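Local coordinates for cation-transporting ATPase, E1-E2 family protein (Streptococcus pneumoniae, PDB 4F2F) that binds copper(I) through its cupredoxin-like metal-binding domain, as part of a P-type ATPase that exports copper(I) from the cell, at residues A38-H43 and I73-Q78. Sequence-based numbering, arbitrary orientation.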
ATOM      1  N   ALA A  38      10.552  -0.548   2.816  1.00 23.65           N
ATOM      2  CA  ALA A  38       9.573  -0.366   1.754  1.00 22.00           C
ATOM      3  C   ALA A  38       9.037   1.059   1.732  1.00 18.91           C
ATOM      4  O   ALA A  38       8.774   1.649   2.777  1.00 20.69           O
ATOM      5  CB  ALA A  38       8.436  -1.364   1.898  1.00 23.03           C
ATOM      6  N   GLU A  39       8.893   1.605   0.529  1.00 18.48           N
ATOM      7  CA  GLU A  39       8.225   2.884   0.342  1.00 20.30           C
ATOM      8  C   GLU A  39       7.076   2.708  -0.639  1.00 15.88           C
ATOM      9  O   GLU A  39       7.285   2.475  -1.830  1.00 16.88           O
ATOM     10  CB  GLU A  39       9.207   3.964  -0.128  1.00 21.98           C
ATOM     11  CG  GLU A  39      10.198   4.397   0.944  1.00 26.08           C
ATOM     12  CD  GLU A  39      10.937   5.680   0.599  1.00 26.83           C
ATOM     13  OE1 GLU A  39      10.589   6.322  -0.415  1.00 29.03           O
ATOM     14  OE2 GLU A  39      11.868   6.047   1.348  1.00 29.13           O
ATOM     15  N   ILE A  40       5.859   2.802  -0.117  1.00 17.82           N
ATOM     16  CA  ILE A  40       4.664   2.618  -0.917  1.00 17.44           C
ATOM     17  C   ILE A  40       3.993   3.966  -1.118  1.00 16.13           C
ATOM     18  O   ILE A  40       3.442   4.541  -0.182  1.00 18.48           O
ATOM     19  CB  ILE A  40       3.685   1.650  -0.238  1.00 18.58           C
ATOM     20  CG1 ILE A  40       4.411   0.367   0.168  1.00 17.73           C
ATOM     21  CG2 ILE A  40       2.519   1.338  -1.157  1.00 18.70           C
ATOM     22  CD1 ILE A  40       3.569  -0.571   1.005  1.00 19.69           C
ATOM     23  N   THR A  41       4.060   4.468  -2.345  1.00 17.30           N
ATOM     24  CA  THR A  41       3.531   5.786  -2.661  1.00 16.71           C
ATOM     25  C   THR A  41       2.090   5.696  -3.137  1.00 17.84           C
ATOM     26  O   THR A  41       1.797   5.083  -4.163  1.00 18.23           O
ATOM     27  CB  THR A  41       4.390   6.492  -3.721  1.00 18.11           C
ATOM     28  OG1 THR A  41       5.706   6.698  -3.195  1.00 20.30           O
ATOM     29  CG2 THR A  41       3.788   7.838  -4.097  1.00 17.78           C
ATOM     30  N   PHE A  42       1.196   6.310  -2.370  1.00 15.26           N
ATOM     31  CA  PHE A  42      -0.216   6.381  -2.721  1.00 14.72           C
ATOM     32  C   PHE A  42      -0.535   7.726  -3.361  1.00 15.52           C
ATOM     33  O   PHE A  42      -0.129   8.772  -2.858  1.00 17.38           O
ATOM     34  CB  PHE A  42      -1.079   6.220  -1.470  1.00 16.32           C
ATOM     35  CG  PHE A  42      -1.178   4.805  -0.969  1.00 14.08           C
ATOM     36  CD1 PHE A  42      -0.164   4.252  -0.202  1.00 15.59           C
ATOM     37  CD2 PHE A  42      -2.297   4.039  -1.245  1.00 16.28           C
ATOM     38  CE1 PHE A  42      -0.262   2.952   0.266  1.00 15.16           C
ATOM     39  CE2 PHE A  42      -2.397   2.742  -0.777  1.00 15.58           C
ATOM     40  CZ  PHE A  42      -1.379   2.198  -0.021  1.00 16.30           C
ATOM     41  N   HIS A  43      -1.266   7.701  -4.468  1.00 15.19           N
ATOM     42  CA  HIS A  43      -1.777   8.931  -5.064  1.00 17.20           C
ATOM     43  C   HIS A  43      -3.293   8.935  -4.992  1.00 18.12           C
ATOM     44  O   HIS A  43      -3.948   8.054  -5.549  1.00 17.46           O
ATOM     45  CB  HIS A  43      -1.323   9.072  -6.519  1.00 18.84           C
ATOM     46  CG  HIS A  43      -1.917  10.255  -7.221  1.00 19.94           C
ATOM     47  ND1 HIS A  43      -2.587  10.149  -8.420  1.00 26.37           N
ATOM     48  CD2 HIS A  43      -1.947  11.566  -6.886  1.00 25.65           C
ATOM     49  CE1 HIS A  43      -3.002  11.346  -8.798  1.00 23.42           C
ATOM     50  NE2 HIS A  43      -2.627  12.223  -7.884  1.00 23.48           N
ATOM     51  N   ILE A  73       4.079   5.812   2.245  1.00 16.87           N
ATOM     52  CA  ILE A  73       3.969   4.984   3.439  1.00 19.38           C
ATOM     53  C   ILE A  73       5.253   4.181   3.605  1.00 19.92           C
ATOM     54  O   ILE A  73       5.619   3.401   2.724  1.00 18.19           O
ATOM     55  CB  ILE A  73       2.769   4.025   3.346  1.00 17.44           C
ATOM     56  CG1 ILE A  73       1.473   4.809   3.127  1.00 20.64           C
ATOM     57  CG2 ILE A  73       2.682   3.161   4.597  1.00 21.34           C
ATOM     58  CD1 ILE A  73       1.112   5.745   4.263  1.00 21.62           C
ATOM     59  N   ARG A  74       5.943   4.379   4.724  1.00 20.16           N
ATOM     60  CA  ARG A  74       7.239   3.737   4.927  1.00 23.70           C
ATOM     61  C   ARG A  74       7.267   2.772   6.106  1.00 23.05           C
ATOM     62  O   ARG A  74       6.877   3.113   7.222  1.00 26.36           O
ATOM     63  CB  ARG A  74       8.342   4.782   5.108  1.00 26.40           C
ATOM     64  CG  ARG A  74       8.633   5.604   3.869  1.00 31.82           C
ATOM     65  CD  ARG A  74       9.880   6.443   4.075  1.00 31.33           C
ATOM     66  NE  ARG A  74      11.008   5.622   4.502  1.00 38.10           N
ATOM     67  CZ  ARG A  74      11.720   5.836   5.605  1.00 37.85           C
ATOM     68  NH1 ARG A  74      11.433   6.858   6.398  1.00 43.88           N
ATOM     69  NH2 ARG A  74      12.726   5.028   5.908  1.00 42.42           N
ATOM     70  N   PHE A  75       7.733   1.559   5.838  1.00 23.31           N
ATOM     71  CA  PHE A  75       8.007   0.587   6.887  1.00 22.20           C
ATOM     72  C   PHE A  75       8.894  -0.527   6.348  1.00 21.20           C
ATOM     73  O   PHE A  75       9.054  -0.676   5.136  1.00 20.69           O
ATOM     74  CB  PHE A  75       6.707   0.037   7.502  1.00 22.72           C
ATOM     75  CG  PHE A  75       5.850  -0.758   6.546  1.00 21.82           C
ATOM     76  CD1 PHE A  75       4.887  -0.134   5.764  1.00 23.68           C
ATOM     77  CD2 PHE A  75       5.982  -2.135   6.460  1.00 22.59           C
ATOM     78  CE1 PHE A  75       4.089  -0.868   4.899  1.00 22.53           C
ATOM     79  CE2 PHE A  75       5.190  -2.873   5.599  1.00 23.90           C
ATOM     80  CZ  PHE A  75       4.243  -2.240   4.817  1.00 22.10           C
ATOM     81  N   THR A  76       9.495  -1.288   7.254  1.00 22.33           N
ATOM     82  CA  THR A  76      10.282  -2.445   6.866  1.00 20.89           C
ATOM     83  C   THR A  76       9.520  -3.698   7.272  1.00 24.75           C
ATOM     84  O   THR A  76       9.427  -4.015   8.458  1.00 25.51           O
ATOM     85  CB  THR A  76      11.674  -2.430   7.526  1.00 23.96           C
ATOM     86  OG1 THR A  76      12.347  -1.209   7.196  1.00 24.84           O
ATOM     87  CG2 THR A  76      12.512  -3.611   7.048  1.00 25.54           C
ATOM     88  N   PRO A  77       8.944  -4.400   6.285  1.00 23.75           N
ATOM     89  CA  PRO A  77       8.158  -5.612   6.547  1.00 25.58           C
ATOM     90  C   PRO A  77       9.012  -6.697   7.196  1.00 27.43           C
ATOM     91  O   PRO A  77      10.086  -7.013   6.687  1.00 26.01           O
ATOM     92  CB  PRO A  77       7.701  -6.047   5.148  1.00 28.22           C
ATOM     93  CG  PRO A  77       8.631  -5.361   4.195  1.00 25.19           C
ATOM     94  CD  PRO A  77       8.992  -4.068   4.850  1.00 25.50           C
ATOM     95  N   GLN A  78       8.536  -7.250   8.307  1.00 25.07           N
ATOM     96  CA  GLN A  78       9.293  -8.256   9.047  1.00 28.20           C
ATOM     97  C   GLN A  78       8.545  -9.579   9.173  1.00 32.18           C
ATOM     98  O   GLN A  78       9.158 -10.627   9.380  1.00 34.83           O
ATOM     99  CB  GLN A  78       9.661  -7.735  10.440  1.00 30.34           C
ATOM    100  CG  GLN A  78      10.503  -6.467  10.443  1.00 35.39           C
ATOM    101  CD  GLN A  78      11.891  -6.676   9.864  1.00 35.18           C
ATOM    102  OE1 GLN A  78      12.200  -7.737   9.321  1.00 35.36           O
ATOM    103  NE2 GLN A  78      12.737  -5.659   9.982  1.00 31.92           N
TER
HETATM  104  O   HOH W   1      11.079   2.434   4.502  1.00 30.23           O
HETATM  105  O   HOH W   2      13.084   3.586   3.158  1.00 35.98           O
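An antiparallel strand pair of the cupredoxin fold joins Ala38, Glu39 and Ile40 to Phe75, Arg74 and Ile73, in that order. Ala38–Phe75 and Ile40–Ile73 are hydrogen-bonded pairs. Ile40 N gives a nearly straight bond (179°) to Ile73 O at 2.9 Å, and Ile40 O takes Ile73 N at 2.8 Å. Ala38 N to Phe75 O (2.8 Å) and Phe75 N to Ala38 O are more bent. Between these pairs, at the non-hydrogen-bonded position, Glu39 and Arg74 lie side by side on the solvent-facing side. Glu39 CG touches Arg74 CG at 3.5 Å. A salt bridge links Glu39 OE2 to Arg74 NE at 3.3 Å, with carboxylate and guanidinium planes turned 67° apart. The extended glutamate chain meets an arginine bent at chi3 (53°), a turn that places NE beside the carboxylate. One water bridges Glu39 OE2 and Arg74 NH2; another donates to Ala38 O and accepts a weak bond from Arg74 NE. The other face is apolar: Ile73 CG1 comes obliquely onto CD1 and CE1 of the Phe42 ring (3.8 Å to CD1), Ile40 CD1 reaches Phe75 CE1 at 3.9 Å, and Ala38 CB meets Pro77 CD where the strand gives way to loop. This face packs into the interior against Ile54 and Phe56 of strand 53-56, and Phe75 also meets the Tyr96 ring. Strand 14-21 runs parallel along the other edge of strand 38-44, bonding to Glu39 and Thr41, which places 38-44 between 14-21 and 70-75.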